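Local coordinates for transcription regulator PadR N-terminal domain-containing protein (Streptococcus mutans, PDB 3L9F) that probably acts as a PadR-type transcription regulator that binds DNA through a winged helix-turn-helix domain and can bind a magnesium ion, at residues Ile40-Leu45 with Lys110-Ser115. Numbering follows the deposited sequence.
Sequences IILGIL and KKELAS
L42 meets E112 and L113 where the first helix of the PadR winged-helix domain, 37-44, packs against helix 107-118, which follows the strand 100-105 of the wing. The short segments approach to 9.6 Å between axes at an angle of 117°, so these segments cross steeply and touch through few residues; their nearest CA atoms, those of L42 and L113, are 6.2 Å apart. No hydrogen bond links the two segments, and the contact is van der Waals packing, with L42 CB 4.3 Å from L113 CD1 as its apolar pair between the leucines. L42 CD1 lies 3.7 Å from E112 CG, against the methylene part of the glutamate, and the two side chains cross at about a right angle. L113 forks over the turn at L42 and G43: CD1 comes to 3.9 Å from G43 N, while CD2 sits 3.7 Å from L42 O. Both L113 methyls, CD1 and CD2, lie 4.0 Å from G43 CA. The CB of L113 already faces helix 37-44; chi1 of -179° extends CG away from the backbone N, and chi2 of 58° helps set the directions of the two methyls. Farther out, L42 also packs on L81 of helix 74-83 and on I105, which places it in the domain core, and I40, whose CB points away from helix 107-118, packs on F136 of the second subunit. The E112 carboxylate adds an ionic tie between the same two helices: E112 OE2, 4.1 Å from L42 CD1, forms a salt bridge with K38 NZ on the first helix.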
ATOM      1  N   ILE A  40      -4.016  13.847   3.473  1.00 13.99           N
ATOM      2  CA  ILE A  40      -3.461  14.170   2.170  1.00 15.36           C
ATOM      3  C   ILE A  40      -4.329  15.224   1.469  1.00 15.39           C
ATOM      4  O   ILE A  40      -3.814  16.065   0.721  1.00 16.64           O
ATOM      5  CB  ILE A  40      -3.266  12.930   1.300  1.00 18.36           C
ATOM      6  CG1 ILE A  40      -2.526  13.308   0.014  1.00 16.20           C
ATOM      7  CG2 ILE A  40      -4.595  12.285   1.013  1.00 21.03           C
ATOM      8  CD1 ILE A  40      -1.883  12.131  -0.666  1.00 25.31           C
ATOM      9  N   ILE A  41      -5.633  15.208   1.734  1.00 11.65           N
ATOM     10  CA  ILE A  41      -6.503  16.217   1.138  1.00 11.26           C
ATOM     11  C   ILE A  41      -6.217  17.593   1.721  1.00 15.54           C
ATOM     12  O   ILE A  41      -6.160  18.578   0.987  1.00 15.16           O
ATOM     13  CB  ILE A  41      -8.003  15.845   1.251  1.00 19.64           C
ATOM     14  CG1 ILE A  41      -8.317  14.695   0.290  1.00 20.43           C
ATOM     15  CG2 ILE A  41      -8.884  17.054   0.924  1.00 16.44           C
ATOM     16  CD1 ILE A  41      -9.591  13.959   0.611  1.00 22.58           C
ATOM     17  N   LEU A  42      -6.020  17.671   3.034  1.00 11.77           N
ATOM     18  CA  LEU A  42      -5.639  18.949   3.630  1.00 11.53           C
ATOM     19  C   LEU A  42      -4.321  19.425   3.049  1.00 14.21           C
ATOM     20  O   LEU A  42      -4.136  20.622   2.818  1.00 12.33           O
ATOM     21  CB  LEU A  42      -5.519  18.838   5.147  1.00 13.87           C
ATOM     22  CG  LEU A  42      -6.867  18.796   5.845  1.00 10.90           C
ATOM     23  CD1 LEU A  42      -6.649  18.601   7.348  1.00 12.36           C
ATOM     24  CD2 LEU A  42      -7.618  20.089   5.555  1.00 12.43           C
ATOM     25  N   GLY A  43      -3.405  18.488   2.828  1.00 12.81           N
ATOM     26  CA  GLY A  43      -2.153  18.810   2.160  1.00 12.35           C
ATOM     27  C   GLY A  43      -2.367  19.419   0.781  1.00 12.39           C
ATOM     28  O   GLY A  43      -1.762  20.449   0.438  1.00 10.96           O
ATOM     29  N   ILE A  44      -3.228  18.786  -0.013  1.00 10.42           N
ATOM     30  CA  ILE A  44      -3.535  19.279  -1.352  1.00 11.42           C
ATOM     31  C   ILE A  44      -4.151  20.669  -1.298  1.00 13.44           C
ATOM     32  O   ILE A  44      -3.848  21.523  -2.132  1.00 14.05           O
ATOM     33  CB  ILE A  44      -4.489  18.325  -2.087  1.00 13.59           C
ATOM     34  CG1 ILE A  44      -3.750  17.052  -2.483  1.00 13.07           C
ATOM     35  CG2 ILE A  44      -5.078  18.993  -3.315  1.00 11.04           C
ATOM     36  CD1 ILE A  44      -4.651  15.959  -2.952  1.00 10.36           C
ATOM     37  N   LEU A  45      -4.988  20.904  -0.290  1.00 11.83           N
ATOM     38  CA  LEU A  45      -5.660  22.194  -0.145  1.00 14.01           C
ATOM     39  C   LEU A  45      -4.847  23.222   0.645  1.00 17.57           C
ATOM     40  O   LEU A  45      -5.315  24.331   0.879  1.00 17.49           O
ATOM     41  CB  LEU A  45      -7.034  22.009   0.504  1.00 13.99           C
ATOM     42  CG  LEU A  45      -8.044  21.263  -0.360  1.00 12.66           C
ATOM     43  CD1 LEU A  45      -9.329  21.008   0.416  1.00 10.57           C
ATOM     44  CD2 LEU A  45      -8.326  22.077  -1.623  1.00 14.43           C
ATOM     45  N   LYS A 110      -5.816  24.318   8.484  1.00 13.82           N
ATOM     46  CA  LYS A 110      -4.379  24.551   8.412  1.00 14.29           C
ATOM     47  C   LYS A 110      -3.723  24.079   9.705  1.00 23.22           C
ATOM     48  O   LYS A 110      -2.652  23.477   9.679  1.00 21.60           O
ATOM     49  CB  LYS A 110      -4.067  26.036   8.196  1.00 15.55           C
ATOM     50  CG  LYS A 110      -4.344  26.568   6.798  1.00 16.40           C
ATOM     51  CD  LYS A 110      -4.227  28.096   6.790  1.00 24.06           C
ATOM     52  CE  LYS A 110      -4.403  28.693   5.401  1.00 34.18           C
ATOM     53  NZ  LYS A 110      -4.478  30.186   5.473  1.00 41.10           N
ATOM     54  N   LYS A 111      -4.379  24.359  10.831  1.00 17.12           N
ATOM     55  CA  LYS A 111      -3.913  23.899  12.143  1.00 20.02           C
ATOM     56  C   LYS A 111      -3.778  22.381  12.173  1.00 19.22           C
ATOM     57  O   LYS A 111      -2.796  21.843  12.691  1.00 22.97           O
ATOM     58  CB  LYS A 111      -4.872  24.350  13.256  1.00 22.22           C
ATOM     59  CG  LYS A 111      -4.440  23.940  14.664  1.00 26.27           C
ATOM     60  N   GLU A 112      -4.770  21.695  11.618  1.00 19.78           N
ATOM     61  CA  GLU A 112      -4.789  20.241  11.644  1.00 19.49           C
ATOM     62  C   GLU A 112      -3.673  19.657  10.794  1.00 20.37           C
ATOM     63  O   GLU A 112      -3.062  18.654  11.158  1.00 17.24           O
ATOM     64  CB  GLU A 112      -6.135  19.712  11.164  1.00 20.61           C
ATOM     65  CG  GLU A 112      -6.169  18.207  11.007  1.00 25.68           C
ATOM     66  CD  GLU A 112      -7.535  17.617  11.301  1.00 46.34           C
ATOM     67  OE1 GLU A 112      -8.283  18.220  12.101  1.00 49.61           O
ATOM     68  OE2 GLU A 112      -7.852  16.543  10.743  1.00 48.83           O
ATOM     69  N   LEU A 113      -3.428  20.278   9.648  1.00 18.28           N
ATOM     70  CA  LEU A 113      -2.338  19.866   8.778  1.00 17.12           C
ATOM     71  C   LEU A 113      -1.006  20.064   9.492  1.00 16.64           C
ATOM     72  O   LEU A 113      -0.174  19.161   9.532  1.00 20.87           O
ATOM     73  CB  LEU A 113      -2.370  20.679   7.483  1.00 14.22           C
ATOM     74  CG  LEU A 113      -1.282  20.321   6.479  1.00 16.69           C
ATOM     75  CD1 LEU A 113      -1.373  18.835   6.114  1.00 16.53           C
ATOM     76  CD2 LEU A 113      -1.391  21.212   5.236  1.00 17.14           C
ATOM     77  N   ALA A 114      -0.810  21.248  10.067  1.00 16.12           N
ATOM     78  CA  ALA A 114       0.435  21.551  10.777  1.00 17.14           C
ATOM     79  C   ALA A 114       0.680  20.528  11.880  1.00 17.26           C
ATOM     80  O   ALA A 114       1.787  20.030  12.032  1.00 21.23           O
ATOM     81  CB  ALA A 114       0.403  22.965  11.351  1.00 16.64           C
ATOM     82  N   SER A 115      -0.367  20.212  12.638  1.00 18.83           N
ATOM     83  CA  SER A 115      -0.273  19.218  13.699  1.00 24.02           C
ATOM     84  C   SER A 115       0.134  17.878  13.123  1.00 19.57           C
ATOM     85  O   SER A 115       1.041  17.221  13.625  1.00 18.32           O
ATOM     86  CB  SER A 115      -1.612  19.077  14.423  1.00 21.78           C
ATOM     87  OG  SER A 115      -1.993  20.311  15.007  1.00 29.38           O
TER